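Local coordinates for copper-containing nitrite reductase (Hyphomicrobium denitrificans 1NES1, PDB 6TFO), which probably reduces nitrite to nitric oxide at a copper centre, drawing electrons from a cytochrome c, and works as a homotrimer of three-domain subunits, at residues T144-T149 against V174-Q179; T187-N192 against M220-D225; I258-C263 against Y277-V282; N270-G275 against G359-T364. All coordinates share one frame; numbering follows the deposited sequence.

Contact 1 (T144-T149 against V174-Q179)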
loop_
_atom_site.group_PDB
_atom_site.type_symbol
_atom_site.label_atom_id
_atom_site.label_comp_id
_atom_site.label_asym_id
_atom_site.label_seq_id
_atom_site.Cartn_x
_atom_site.Cartn_y
_atom_site.Cartn_z
ATOM N N THR C 144 35.209 -16.609 -2.661
ATOM C CA THR C 144 34.322 -17.780 -2.849
ATOM C C THR C 144 34.335 -18.185 -4.318
ATOM O O THR C 144 34.213 -19.386 -4.589
ATOM C CB THR C 144 32.908 -17.364 -2.428
ATOM O OG1 THR C 144 32.909 -17.573 -1.022
ATOM C CG2 THR C 144 31.771 -18.107 -3.100
ATOM N N ALA C 145 34.451 -17.198 -5.222
ATOM C CA ALA C 145 34.373 -17.354 -6.695
ATOM C C ALA C 145 35.719 -16.994 -7.332
ATOM O O ALA C 145 36.595 -16.434 -6.610
ATOM C CB ALA C 145 33.257 -16.497 -7.221
ATOM N N ALA C 146 35.875 -17.308 -8.623
ATOM C CA ALA C 146 37.077 -17.009 -9.437
ATOM C C ALA C 146 37.355 -15.505 -9.384
ATOM O O ALA C 146 36.366 -14.717 -9.366
ATOM C CB ALA C 146 36.879 -17.473 -10.857
ATOM N N ASP C 147 38.635 -15.120 -9.313
ATOM C CA ASP C 147 39.089 -13.724 -9.561
ATOM C C ASP C 147 38.940 -13.459 -11.061
ATOM O O ASP C 147 39.682 -14.095 -11.823
ATOM C CB ASP C 147 40.521 -13.508 -9.066
ATOM C CG ASP C 147 41.182 -12.263 -9.632
ATOM O OD1 ASP C 147 40.460 -11.313 -9.967
ATOM O OD2 ASP C 147 42.407 -12.259 -9.744
ATOM N N ILE C 148 38.010 -12.578 -11.463
ATOM C CA ILE C 148 37.716 -12.256 -12.896
ATOM C C ILE C 148 38.332 -10.897 -13.294
ATOM O O ILE C 148 38.126 -10.445 -14.447
ATOM C CB ILE C 148 36.198 -12.329 -13.180
ATOM C CG1 ILE C 148 35.342 -11.523 -12.196
ATOM C CG2 ILE C 148 35.759 -13.782 -13.240
ATOM C CD1 ILE C 148 35.475 -10.029 -12.310
ATOM N N THR C 149 39.072 -10.258 -12.393
ATOM C CA THR C 149 39.727 -8.953 -12.640
ATOM C C THR C 149 40.970 -9.162 -13.517
ATOM O O THR C 149 41.903 -9.873 -13.081
ATOM C CB THR C 149 40.067 -8.261 -11.319
ATOM O OG1 THR C 149 38.819 -7.921 -10.707
ATOM C CG2 THR C 149 40.940 -7.035 -11.493
ATOM N N VAL C 174 33.545 -17.614 -21.919
ATOM C CA VAL C 174 33.368 -18.402 -20.668
ATOM C C VAL C 174 32.363 -17.689 -19.756
ATOM O O VAL C 174 32.589 -16.494 -19.456
ATOM C CB VAL C 174 34.707 -18.592 -19.944
ATOM C CG1 VAL C 174 34.522 -19.270 -18.598
ATOM C CG2 VAL C 174 35.703 -19.347 -20.811
ATOM N N GLU C 175 31.296 -18.401 -19.362
ATOM C CA GLU C 175 30.307 -17.964 -18.340
ATOM C C GLU C 175 30.770 -18.547 -17.006
ATOM O O GLU C 175 31.097 -19.762 -16.962
ATOM C CB GLU C 175 28.904 -18.431 -18.708
ATOM C CG GLU C 175 28.463 -18.007 -20.098
ATOM C CD GLU C 175 27.156 -18.610 -20.578
ATOM O OE1 GLU C 175 26.676 -18.238 -21.664
ATOM O OE2 GLU C 175 26.643 -19.471 -19.880
ATOM N N LEU C 176 30.907 -17.714 -15.979
ATOM C CA LEU C 176 31.455 -18.190 -14.683
ATOM C C LEU C 176 31.135 -17.185 -13.577
ATOM O O LEU C 176 30.985 -15.990 -13.880
ATOM C CB LEU C 176 32.961 -18.437 -14.810
ATOM C CG LEU C 176 33.867 -17.235 -14.544
ATOM C CD1 LEU C 176 35.325 -17.661 -14.497
ATOM C CD2 LEU C 176 33.693 -16.157 -15.594
ATOM N N LYS C 177 31.007 -17.690 -12.349
ATOM C CA LYS C 177 30.804 -16.878 -11.130
ATOM C C LYS C 177 32.131 -16.211 -10.813
ATOM O O LYS C 177 33.174 -16.902 -10.880
ATOM C CB LYS C 177 30.348 -17.724 -9.941
ATOM C CG LYS C 177 28.848 -17.955 -9.867
ATOM C CD LYS C 177 28.467 -19.068 -8.912
ATOM C CE LYS C 177 27.157 -19.740 -9.269
ATOM N NZ LYS C 177 27.029 -21.047 -8.586
ATOM N N GLY C 178 32.062 -14.930 -10.470
ATOM C CA GLY C 178 33.232 -14.101 -10.143
ATOM C C GLY C 178 33.019 -13.363 -8.849
ATOM O O GLY C 178 31.857 -13.205 -8.455
ATOM N N GLN C 179 34.108 -12.978 -8.187
ATOM C CA GLN C 179 34.084 -12.197 -6.932
ATOM C C GLN C 179 33.870 -10.718 -7.293
ATOM O O GLN C 179 34.851 -10.034 -7.645
ATOM C CB GLN C 179 35.377 -12.479 -6.166
ATOM C CG GLN C 179 35.293 -12.161 -4.685
ATOM C CD GLN C 179 34.453 -13.178 -3.945
ATOM O OE1 GLN C 179 34.463 -14.377 -4.256
ATOM N NE2 GLN C 179 33.705 -12.713 -2.958
HETATM O O HOH W 1 32.075 -14.472 -1.404
HETATM O O HOH W 2 34.134 -19.191 -10.510
HETATM O O HOH W 3 37.241 -10.813 -9.501
#

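Contact 2 (T187-N192 against M220-D225). With CU (copper (II) ion), chain J.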
loop_
_atom_site.group_PDB
_atom_site.type_symbol
_atom_site.label_atom_id
_atom_site.label_comp_id
_atom_site.label_asym_id
_atom_site.label_seq_id
_atom_site.Cartn_x
_atom_site.Cartn_y
_atom_site.Cartn_z
ATOM N N THR C 187 27.386 -13.742 -11.756
ATOM C CA THR C 187 27.678 -14.629 -12.901
ATOM C C THR C 187 28.132 -13.719 -14.037
ATOM O O THR C 187 27.287 -13.006 -14.618
ATOM C CB THR C 187 26.498 -15.540 -13.256
ATOM O OG1 THR C 187 26.320 -16.432 -12.154
ATOM C CG2 THR C 187 26.716 -16.329 -14.527
ATOM N N TYR C 188 29.444 -13.711 -14.272
ATOM C CA TYR C 188 30.095 -12.979 -15.373
ATOM C C TYR C 188 30.039 -13.834 -16.637
ATOM O O TYR C 188 30.099 -15.099 -16.551
ATOM C CB TYR C 188 31.533 -12.640 -14.998
ATOM C CG TYR C 188 31.677 -11.613 -13.901
ATOM C CD1 TYR C 188 31.677 -11.985 -12.572
ATOM C CD2 TYR C 188 31.826 -10.265 -14.195
ATOM C CE1 TYR C 188 31.853 -11.052 -11.563
ATOM C CE2 TYR C 188 31.998 -9.320 -13.200
ATOM C CZ TYR C 188 32.007 -9.715 -11.880
ATOM O OH TYR C 188 32.128 -8.785 -10.892
ATOM N N TRP C 189 29.873 -13.148 -17.767
ATOM C CA TRP C 189 30.197 -13.637 -19.127
ATOM C C TRP C 189 31.453 -12.902 -19.614
ATOM O O TRP C 189 31.485 -11.664 -19.521
ATOM C CB TRP C 189 29.012 -13.441 -20.083
ATOM C CG TRP C 189 27.727 -14.039 -19.610
ATOM C CD1 TRP C 189 27.573 -14.969 -18.630
ATOM C CD2 TRP C 189 26.415 -13.789 -20.145
ATOM N NE1 TRP C 189 26.251 -15.287 -18.496
ATOM C CE2 TRP C 189 25.512 -14.575 -19.403
ATOM C CE3 TRP C 189 25.909 -12.971 -21.154
ATOM C CZ2 TRP C 189 24.141 -14.571 -19.650
ATOM C CZ3 TRP C 189 24.553 -12.974 -21.404
ATOM C CH2 TRP C 189 23.682 -13.766 -20.661
ATOM N N THR C 190 32.451 -13.633 -20.111
ATOM C CA THR C 190 33.804 -13.082 -20.381
ATOM C C THR C 190 34.395 -13.634 -21.677
ATOM O O THR C 190 33.964 -14.701 -22.159
ATOM C CB THR C 190 34.769 -13.417 -19.242
ATOM O OG1 THR C 190 35.005 -14.823 -19.276
ATOM C CG2 THR C 190 34.236 -12.990 -17.892
ATOM N N PHE C 191 35.392 -12.908 -22.185
ATOM C CA PHE C 191 36.443 -13.438 -23.085
ATOM C C PHE C 191 37.587 -13.906 -22.171
ATOM O O PHE C 191 38.155 -13.069 -21.442
ATOM C CB PHE C 191 36.810 -12.361 -24.104
ATOM C CG PHE C 191 35.692 -11.906 -25.014
ATOM C CD1 PHE C 191 35.273 -12.684 -26.070
ATOM C CD2 PHE C 191 35.120 -10.660 -24.861
ATOM C CE1 PHE C 191 34.293 -12.232 -26.943
ATOM C CE2 PHE C 191 34.142 -10.199 -25.725
ATOM C CZ PHE C 191 33.735 -10.980 -26.778
ATOM N N ASN C 192 37.816 -15.224 -22.118
ATOM C CA ASN C 192 38.998 -15.856 -21.480
ATOM C C ASN C 192 38.960 -15.653 -19.966
ATOM O O ASN C 192 40.030 -15.583 -19.344
ATOM C CB ASN C 192 40.282 -15.355 -22.147
ATOM C CG ASN C 192 40.395 -15.909 -23.549
ATOM O OD1 ASN C 192 39.679 -15.492 -24.453
ATOM N ND2 ASN C 192 41.207 -16.937 -23.706
ATOM N N MET C 220 24.608 -19.560 -23.179
ATOM C CA MET C 220 24.277 -18.596 -24.258
ATOM C C MET C 220 25.213 -18.771 -25.456
ATOM O O MET C 220 26.389 -19.147 -25.278
ATOM C CB MET C 220 24.365 -17.152 -23.755
ATOM C CG MET C 220 23.627 -16.924 -22.464
ATOM S SD MET C 220 21.944 -17.532 -22.539
ATOM C CE MET C 220 21.427 -17.089 -20.877
ATOM N N ILE C 221 24.676 -18.494 -26.641
ATOM C CA ILE C 221 25.456 -18.132 -27.857
ATOM C C ILE C 221 26.327 -16.914 -27.495
ATOM O O ILE C 221 25.871 -16.055 -26.729
ATOM C CB ILE C 221 24.491 -17.878 -29.044
ATOM C CG1 ILE C 221 23.700 -19.133 -29.443
ATOM C CG2 ILE C 221 25.237 -17.289 -30.234
ATOM C CD1 ILE C 221 22.527 -18.871 -30.372
ATOM N N HIS C 222 27.569 -16.868 -27.963
ATOM C CA HIS C 222 28.453 -15.674 -27.856
ATOM C C HIS C 222 29.046 -15.320 -29.223
ATOM O O HIS C 222 29.023 -16.169 -30.145
ATOM C CB HIS C 222 29.539 -15.900 -26.802
ATOM C CG HIS C 222 28.960 -16.019 -25.442
ATOM N ND1 HIS C 222 28.440 -14.940 -24.789
ATOM C CD2 HIS C 222 28.761 -17.089 -24.647
ATOM C CE1 HIS C 222 27.965 -15.331 -23.629
ATOM N NE2 HIS C 222 28.161 -16.649 -23.514
ATOM N N SER C 223 29.569 -14.103 -29.333
ATOM C CA SER C 223 30.053 -13.509 -30.596
ATOM C C SER C 223 31.104 -12.437 -30.282
ATOM O O SER C 223 31.450 -12.263 -29.098
ATOM C CB SER C 223 28.888 -12.948 -31.369
ATOM O OG SER C 223 28.275 -11.891 -30.641
ATOM N N VAL C 224 31.605 -11.753 -31.310
ATOM C CA VAL C 224 32.476 -10.564 -31.108
ATOM C C VAL C 224 32.294 -9.602 -32.277
ATOM O O VAL C 224 32.230 -10.056 -33.432
ATOM C CB VAL C 224 33.939 -10.967 -30.900
ATOM C CG1 VAL C 224 34.488 -11.723 -32.088
ATOM C CG2 VAL C 224 34.800 -9.765 -30.577
ATOM N N ASP C 225 32.136 -8.327 -31.930
ATOM C CA ASP C 225 32.174 -7.138 -32.809
ATOM C C ASP C 225 33.430 -6.390 -32.375
ATOM O O ASP C 225 33.529 -6.087 -31.170
ATOM C CB ASP C 225 30.875 -6.338 -32.653
ATOM C CG ASP C 225 30.868 -4.911 -33.173
ATOM O OD1 ASP C 225 31.863 -4.518 -33.789
ATOM O OD2 ASP C 225 29.849 -4.197 -32.942
HETATM CU CU CU J . 28.173 -12.978 -25.260
#

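Contact 3 (I258-C263 against Y277-V282). With CU (copper (II) ion), chain K; CU (copper (II) ion), chain J.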
loop_
_atom_site.group_PDB
_atom_site.type_symbol
_atom_site.label_atom_id
_atom_site.label_comp_id
_atom_site.label_asym_id
_atom_site.label_seq_id
_atom_site.Cartn_x
_atom_site.Cartn_y
_atom_site.Cartn_z
ATOM N N ILE C 258 42.586 2.771 -31.174
ATOM C CA ILE C 258 42.367 1.982 -29.930
ATOM C C ILE C 258 40.860 1.675 -29.880
ATOM O O ILE C 258 40.040 2.587 -29.721
ATOM C CB ILE C 258 42.958 2.709 -28.701
ATOM C CG1 ILE C 258 42.757 1.892 -27.425
ATOM C CG2 ILE C 258 42.445 4.141 -28.564
ATOM C CD1 ILE C 258 43.445 0.558 -27.449
ATOM N N PHE C 259 40.506 0.427 -30.157
ATOM C CA PHE C 259 39.117 0.009 -30.469
ATOM C C PHE C 259 38.568 -0.843 -29.322
ATOM O O PHE C 259 39.274 -1.768 -28.869
ATOM C CB PHE C 259 39.099 -0.745 -31.800
ATOM C CG PHE C 259 39.506 0.108 -32.972
ATOM C CD1 PHE C 259 38.646 1.070 -33.478
ATOM C CD2 PHE C 259 40.756 -0.035 -33.553
ATOM C CE1 PHE C 259 39.018 1.861 -34.552
ATOM C CE2 PHE C 259 41.131 0.757 -34.625
ATOM C CZ PHE C 259 40.265 1.710 -35.119
ATOM N N VAL C 260 37.357 -0.555 -28.841
ATOM C CA VAL C 260 36.683 -1.527 -27.933
ATOM C C VAL C 260 36.132 -2.626 -28.844
ATOM O O VAL C 260 35.712 -2.305 -29.978
ATOM C CB VAL C 260 35.643 -0.937 -26.957
ATOM C CG1 VAL C 260 35.546 0.582 -26.982
ATOM C CG2 VAL C 260 34.278 -1.604 -27.080
ATOM N N TYR C 261 36.312 -3.874 -28.426
ATOM C CA TYR C 261 35.558 -5.039 -28.950
ATOM C C TYR C 261 34.633 -5.522 -27.821
ATOM O O TYR C 261 34.931 -5.257 -26.611
ATOM C CB TYR C 261 36.501 -6.120 -29.479
ATOM C CG TYR C 261 37.282 -6.891 -28.441
ATOM C CD1 TYR C 261 38.511 -6.443 -27.988
ATOM C CD2 TYR C 261 36.803 -8.094 -27.928
ATOM C CE1 TYR C 261 39.236 -7.156 -27.046
ATOM C CE2 TYR C 261 37.523 -8.818 -26.988
ATOM C CZ TYR C 261 38.752 -8.352 -26.552
ATOM O OH TYR C 261 39.488 -9.043 -25.624
ATOM N N HIS C 262 33.512 -6.137 -28.199
ATOM C CA HIS C 262 32.456 -6.630 -27.268
ATOM C C HIS C 262 31.697 -7.772 -27.940
ATOM O O HIS C 262 31.683 -7.831 -29.187
ATOM C CB HIS C 262 31.520 -5.498 -26.806
ATOM C CG HIS C 262 30.818 -4.750 -27.894
ATOM N ND1 HIS C 262 29.735 -5.277 -28.588
ATOM C CD2 HIS C 262 31.017 -3.503 -28.391
ATOM C CE1 HIS C 262 29.312 -4.405 -29.487
ATOM N NE2 HIS C 262 30.096 -3.296 -29.390
ATOM N N CYS C 263 31.067 -8.621 -27.140
ATOM C CA CYS C 263 30.057 -9.596 -27.624
ATOM C C CYS C 263 28.916 -8.834 -28.322
ATOM O O CYS C 263 28.615 -7.701 -27.917
ATOM C CB CYS C 263 29.546 -10.445 -26.470
ATOM S SG CYS C 263 28.426 -11.762 -27.001
ATOM N N TYR C 277 33.666 -7.353 -22.909
ATOM C CA TYR C 277 34.301 -6.200 -23.591
ATOM C C TYR C 277 35.816 -6.219 -23.374
ATOM O O TYR C 277 36.282 -6.747 -22.354
ATOM C CB TYR C 277 33.676 -4.883 -23.116
ATOM C CG TYR C 277 33.547 -4.691 -21.621
ATOM C CD1 TYR C 277 34.569 -4.110 -20.877
ATOM C CD2 TYR C 277 32.369 -5.004 -20.955
ATOM C CE1 TYR C 277 34.436 -3.873 -19.513
ATOM C CE2 TYR C 277 32.218 -4.773 -19.592
ATOM C CZ TYR C 277 33.250 -4.194 -18.868
ATOM O OH TYR C 277 33.114 -3.964 -17.533
ATOM N N GLY C 278 36.554 -5.632 -24.322
ATOM C CA GLY C 278 38.027 -5.507 -24.318
ATOM C C GLY C 278 38.510 -4.473 -25.315
ATOM O O GLY C 278 37.665 -3.829 -25.991
ATOM N N LEU C 279 39.828 -4.312 -25.417
ATOM C CA LEU C 279 40.468 -3.318 -26.328
ATOM C C LEU C 279 41.313 -4.044 -27.382
ATOM O O LEU C 279 41.997 -5.025 -27.032
ATOM C CB LEU C 279 41.325 -2.357 -25.503
ATOM C CG LEU C 279 40.576 -1.287 -24.713
ATOM C CD1 LEU C 279 41.558 -0.380 -23.991
ATOM C CD2 LEU C 279 39.656 -0.465 -25.598
ATOM N N LEU C 280 41.196 -3.594 -28.633
ATOM C CA LEU C 280 42.065 -3.906 -29.803
ATOM C C LEU C 280 42.836 -2.633 -30.169
ATOM O O LEU C 280 42.168 -1.658 -30.599
ATOM C CB LEU C 280 41.191 -4.355 -30.987
ATOM C CG LEU C 280 41.909 -4.548 -32.319
ATOM C CD1 LEU C 280 42.940 -5.675 -32.203
ATOM C CD2 LEU C 280 40.915 -4.807 -33.437
ATOM N N LEU C 281 44.156 -2.636 -29.969
ATOM C CA LEU C 281 45.091 -1.601 -30.510
ATOM C C LEU C 281 45.549 -2.045 -31.896
ATOM O O LEU C 281 46.203 -3.119 -31.990
ATOM C CB LEU C 281 46.302 -1.425 -29.582
ATOM C CG LEU C 281 47.320 -0.366 -29.998
ATOM C CD1 LEU C 281 46.696 1.013 -30.073
ATOM C CD2 LEU C 281 48.496 -0.351 -29.033
ATOM N N VAL C 282 45.164 -1.289 -32.924
ATOM C CA VAL C 282 45.767 -1.378 -34.284
ATOM C C VAL C 282 46.846 -0.289 -34.351
ATOM O O VAL C 282 46.497 0.888 -34.505
ATOM C CB VAL C 282 44.697 -1.251 -35.378
ATOM C CG1 VAL C 282 45.284 -1.422 -36.762
ATOM C CG2 VAL C 282 43.584 -2.256 -35.159
HETATM CU CU CU K . 29.976 -1.746 -30.610
HETATM CU CU CU J . 28.173 -12.978 -25.260
HETATM O O HOH W 4 28.420 -2.004 -31.959
#

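Contact 4 (N270-G275 against G359-T364). With CU (copper (II) ion), chain J.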
loop_
_atom_site.group_PDB
_atom_site.type_symbol
_atom_site.label_atom_id
_atom_site.label_comp_id
_atom_site.label_asym_id
_atom_site.label_seq_id
_atom_site.Cartn_x
_atom_site.Cartn_y
_atom_site.Cartn_z
ATOM N N ASN C 270 23.183 -6.891 -22.265
ATOM C CA ASN C 270 23.275 -7.956 -21.231
ATOM C C ASN C 270 24.668 -8.582 -21.297
ATOM O O ASN C 270 25.349 -8.647 -20.255
ATOM C CB ASN C 270 22.169 -9.004 -21.402
ATOM C CG ASN C 270 22.102 -10.029 -20.284
ATOM O OD1 ASN C 270 22.800 -9.918 -19.273
ATOM N ND2 ASN C 270 21.252 -11.030 -20.462
ATOM N N HIS C 271 25.073 -9.028 -22.484
ATOM C CA HIS C 271 26.416 -9.619 -22.737
ATOM C C HIS C 271 27.505 -8.624 -22.311
ATOM O O HIS C 271 28.496 -9.051 -21.713
ATOM C CB HIS C 271 26.517 -10.056 -24.199
ATOM C CG HIS C 271 25.681 -11.251 -24.492
ATOM N ND1 HIS C 271 26.219 -12.514 -24.579
ATOM C CD2 HIS C 271 24.358 -11.386 -24.701
ATOM C CE1 HIS C 271 25.259 -13.382 -24.826
ATOM N NE2 HIS C 271 24.113 -12.710 -24.919
ATOM N N ILE C 272 27.296 -7.331 -22.547
ATOM C CA ILE C 272 28.307 -6.293 -22.201
ATOM C C ILE C 272 28.365 -6.112 -20.680
ATOM O O ILE C 272 29.474 -6.309 -20.134
ATOM C CB ILE C 272 28.080 -4.992 -22.987
ATOM C CG1 ILE C 272 28.427 -5.192 -24.467
ATOM C CG2 ILE C 272 28.869 -3.837 -22.378
ATOM C CD1 ILE C 272 27.958 -4.061 -25.357
ATOM N N THR C 273 27.246 -5.815 -20.000
ATOM C CA THR C 273 27.231 -5.615 -18.516
ATOM C C THR C 273 27.879 -6.813 -17.810
ATOM O O THR C 273 28.565 -6.601 -16.779
ATOM C CB THR C 273 25.830 -5.332 -17.944
ATOM O OG1 THR C 273 25.992 -5.110 -16.541
ATOM C CG2 THR C 273 24.831 -6.443 -18.159
ATOM N N ASN C 274 27.674 -8.021 -18.339
ATOM C CA ASN C 274 28.133 -9.289 -17.710
ATOM C C ASN C 274 29.648 -9.431 -17.833
ATOM O O ASN C 274 30.204 -10.216 -17.047
ATOM C CB ASN C 274 27.384 -10.490 -18.285
ATOM C CG ASN C 274 26.027 -10.693 -17.638
ATOM O OD1 ASN C 274 25.359 -11.679 -17.917
ATOM N ND2 ASN C 274 25.604 -9.763 -16.803
ATOM N N GLY C 275 30.270 -8.735 -18.797
ATOM C CA GLY C 275 31.725 -8.478 -18.813
ATOM C C GLY C 275 32.396 -8.721 -20.157
ATOM O O GLY C 275 33.655 -8.754 -20.163
ATOM N N GLY C 359 33.503 -0.259 -21.811
ATOM C CA GLY C 359 32.571 -1.331 -22.209
ATOM C C GLY C 359 31.143 -0.862 -22.023
ATOM O O GLY C 359 30.318 -1.022 -22.964
ATOM N N GLY C 360 30.877 -0.236 -20.878
ATOM C CA GLY C 360 29.555 0.335 -20.542
ATOM C C GLY C 360 28.676 -0.685 -19.828
ATOM O O GLY C 360 29.072 -1.184 -18.777
ATOM N N PRO C 361 27.488 -1.052 -20.370
ATOM C CA PRO C 361 27.043 -0.643 -21.704
ATOM C C PRO C 361 26.472 0.767 -21.915
ATOM O O PRO C 361 26.189 1.073 -23.052
ATOM C CB PRO C 361 25.863 -1.592 -21.956
ATOM C CG PRO C 361 25.274 -1.793 -20.594
ATOM C CD PRO C 361 26.502 -1.924 -19.714
ATOM N N ASN C 362 26.293 1.582 -20.870
ATOM C CA ASN C 362 25.389 2.757 -20.996
ATOM C C ASN C 362 26.053 4.095 -20.662
ATOM O O ASN C 362 25.642 5.063 -21.314
ATOM C CB ASN C 362 24.131 2.534 -20.172
ATOM C CG ASN C 362 23.262 1.481 -20.815
ATOM O OD1 ASN C 362 23.034 1.528 -22.012
ATOM N ND2 ASN C 362 22.770 0.542 -20.031
ATOM N N PHE C 363 27.004 4.159 -19.718
ATOM C CA PHE C 363 27.481 5.424 -19.112
ATOM C C PHE C 363 28.832 5.894 -19.699
ATOM O O PHE C 363 29.792 5.084 -19.818
ATOM C CB PHE C 363 27.568 5.253 -17.598
ATOM C CG PHE C 363 26.230 5.305 -16.922
ATOM C CD1 PHE C 363 25.389 4.209 -16.937
ATOM C CD2 PHE C 363 25.791 6.470 -16.318
ATOM C CE1 PHE C 363 24.142 4.276 -16.348
ATOM C CE2 PHE C 363 24.540 6.530 -15.733
ATOM C CZ PHE C 363 23.727 5.434 -15.739
ATOM N N THR C 364 28.915 7.202 -19.979
ATOM C CA THR C 364 30.128 7.951 -20.408
ATOM C C THR C 364 30.985 8.263 -19.177
ATOM O O THR C 364 30.468 8.841 -18.211
ATOM C CB THR C 364 29.716 9.221 -21.164
ATOM O OG1 THR C 364 29.035 8.808 -22.355
ATOM C CG2 THR C 364 30.879 10.097 -21.564
HETATM CU CU CU J . 28.173 -12.978 -25.260
#

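Contact 1 (T144-T149 against V174-Q179)
In Gln179, CG lies anti to the backbone N (chi1 -159°) and the chain then bends at chi2 (73°), and the end of the side chain closes on the backbone of Thr144 and Ala145. One acceptor, OE1, takes two donors there: Thr144 N at 2.8 Å, coming from above the amide plane, and Ala145 N at 3.0 Å, nearly in line with the C=O bond. The other branch, NE2, donates to the carbonyl of Asp181 and to a water that also sits, more weakly, at Thr144 OG1. One residue further along the loop the direction reverses, and Gln179 N donates to Ala146 O over 3.1 Å. That same oxygen also receives a CA-H contact from Gly178. Beside these bonds Ala145 CB rests 3.5 Å from Gly178 C, while Ile148 and Leu176 slide past each other in opposite directions, CG2 of the isoleucine 3.9 Å from CD2 of the leucine. A water ties Ile148 N to Gln179 O. This is a linker loop crossing a strand of the following cupredoxin domain, the two touching parts running 107° apart, with a single beta bridge, Ala146 with Gly178.

Contact 2 (T187-N192 against M220-D225)
Trp189 reaches from its strand to both Met220 and His222, and its side chain can be followed outward. CB already lies 4.2 Å from CE1 of His222. Further out, ring atoms CD2 and CE3 stay beside that same carbon, with CE3 4.0 Å from it and in the plane of the imidazole. The histidine thus turns its edge to the indole face in an offset edge-to-face pair, the planes 73° apart. At the far end of the six-membered ring Met220 takes over. Its CG sits over one face, displaced toward the rim, 3.6 Å from CH2, and its methyl CE comes 3.9 Å from CZ2. The bend at chi2 (-51°) places SD obliquely to the six-membered ring, a Met-aromatic contact.

The loop 220-225 is part of a type 1 copper site in a cupredoxin domain. His222 binds the copper through ND1 at 2.0 Å, and Cys263, His271 and Met276 complete the coordination. Its other nitrogen, NE2, is hydrogen-bonded to Glu175 OE1, which also accepts from Met220 N. A second-shell carboxylate therefore helps fix the turn of the ligand ring, and would be expected to make the imidazole a somewhat stronger donor to the metal.

Two residues along the strand, Phe191 points its tip at the far end of the loop. CZ meets the carbonyl oxygen of Ser223 at 3.5 Å, near the ring plane, and lies 4.1 Å from Val224 CB. Thr102 of a neighbouring subunit packs on Trp189 and Met220.

Contact 3 (I258-C263 against Y277-V282)
Four backbone hydrogen bonds join Phe259 to Leu280 and Tyr261 to Gly278, two each. The tightest are the Phe259-Leu280 bonds, N to O 2.7 Å in both directions. Between the pairs Val260 CA approaches Gly278 O and Leu279 CA Phe259 O; just beyond, Tyr277 CA approaches Tyr261 O.

Aromatic contact centres on Tyr261, whose CG lies between the backbone N and the carbonyl carbon (chi1 71°), and the ring folds over Gly278. The glycine CA stands over one face, 3.8 Å from the ring centroid, close enough that a CB there would collide with the ring. Beyond it the hydroxyl is hydrogen-bonded to Pro198 O.

This antiparallel pair flanks the copper-ligand loop of the cupredoxin barrel. The strand ends at His262 and Cys263 follows, each binding a different copper. His262 NE2 binds one copper at 2.0 Å, with a water, His227 and His419 of a neighbouring subunit. Cys263 SG binds the type 1 copper at 2.1 Å. His262 ND1 donates to Cys263 O in the imidazole plane, over 2.8 Å, helping set the ring's rotation.

Apolar side chains of Ile258 and Leu279 cross obliquely, CD1 to CD1 4.0 Å, and Phe259 CE2 meets Val282 CG2 at 3.9 Å.

Contact 4 (N270-G275 against G359-T364)
Ile272 and Pro361 face each other across the junction of two cupredoxin domains, where the helix that supplies a type 1 copper ligand lies against the end of strand 351-360. The isoleucine points its CB toward the partner segment, and its short branch leads: CG2, anti to the backbone N, touches Pro361 CB at 3.8 Å and the proline N at 3.7 Å. The same methyl comes within 3.2 Å of Gly359 O, a close approach to a carbonyl. The longer branch takes another course, and CD1 lies near the ring of His262, a ligand of the second copper.

One residue on, Thr273 meets the other end of the pyrrolidine ring, CB to Pro361 CD at 3.9 Å. The proline is thus touched at CB by Ile272 and at CD by Thr273, and it follows a cis peptide bond. Gly360 ahead of it has positive phi (90°), and a CB there would run into Asn362 N. Thr273 OG1 takes no part in this packing and is hydrogen-bonded to Glu301 O. Leu421 of a neighbouring subunit packs against Ile272.

On the copper side of the helix, His271 binds the metal through ND1 at 2.1 Å. The helix closes in a Schellman motif at Gly275, whose N makes a weak 2.9 Å bond to Ile272 O.

Overall arrangement
From the N terminus, contact 1 comes first: the loop after strand 128-134 folds back on strand 166-181, closing 24 residues. Contact 2 follows in series; its strand 184-191 pairs with 166-181 in one sheet, and the two contacts touch through the strand bond Leu176-Tyr188 and, separately, through Glu175 to His222. Contact 2 closes before contact 3 opens, but Asp225 N reaches His262 O and both supply ligands to the type 1 copper bound by His222. Contacts 3 and 4 cross: helix 268-274 sits in the loop between the strands of contact 3, then packs on 359-364, 84 residues onward. This joins the middle cupredoxin domain to the last, and contacts 2, 3 and 4 all touch a neighbouring subunit.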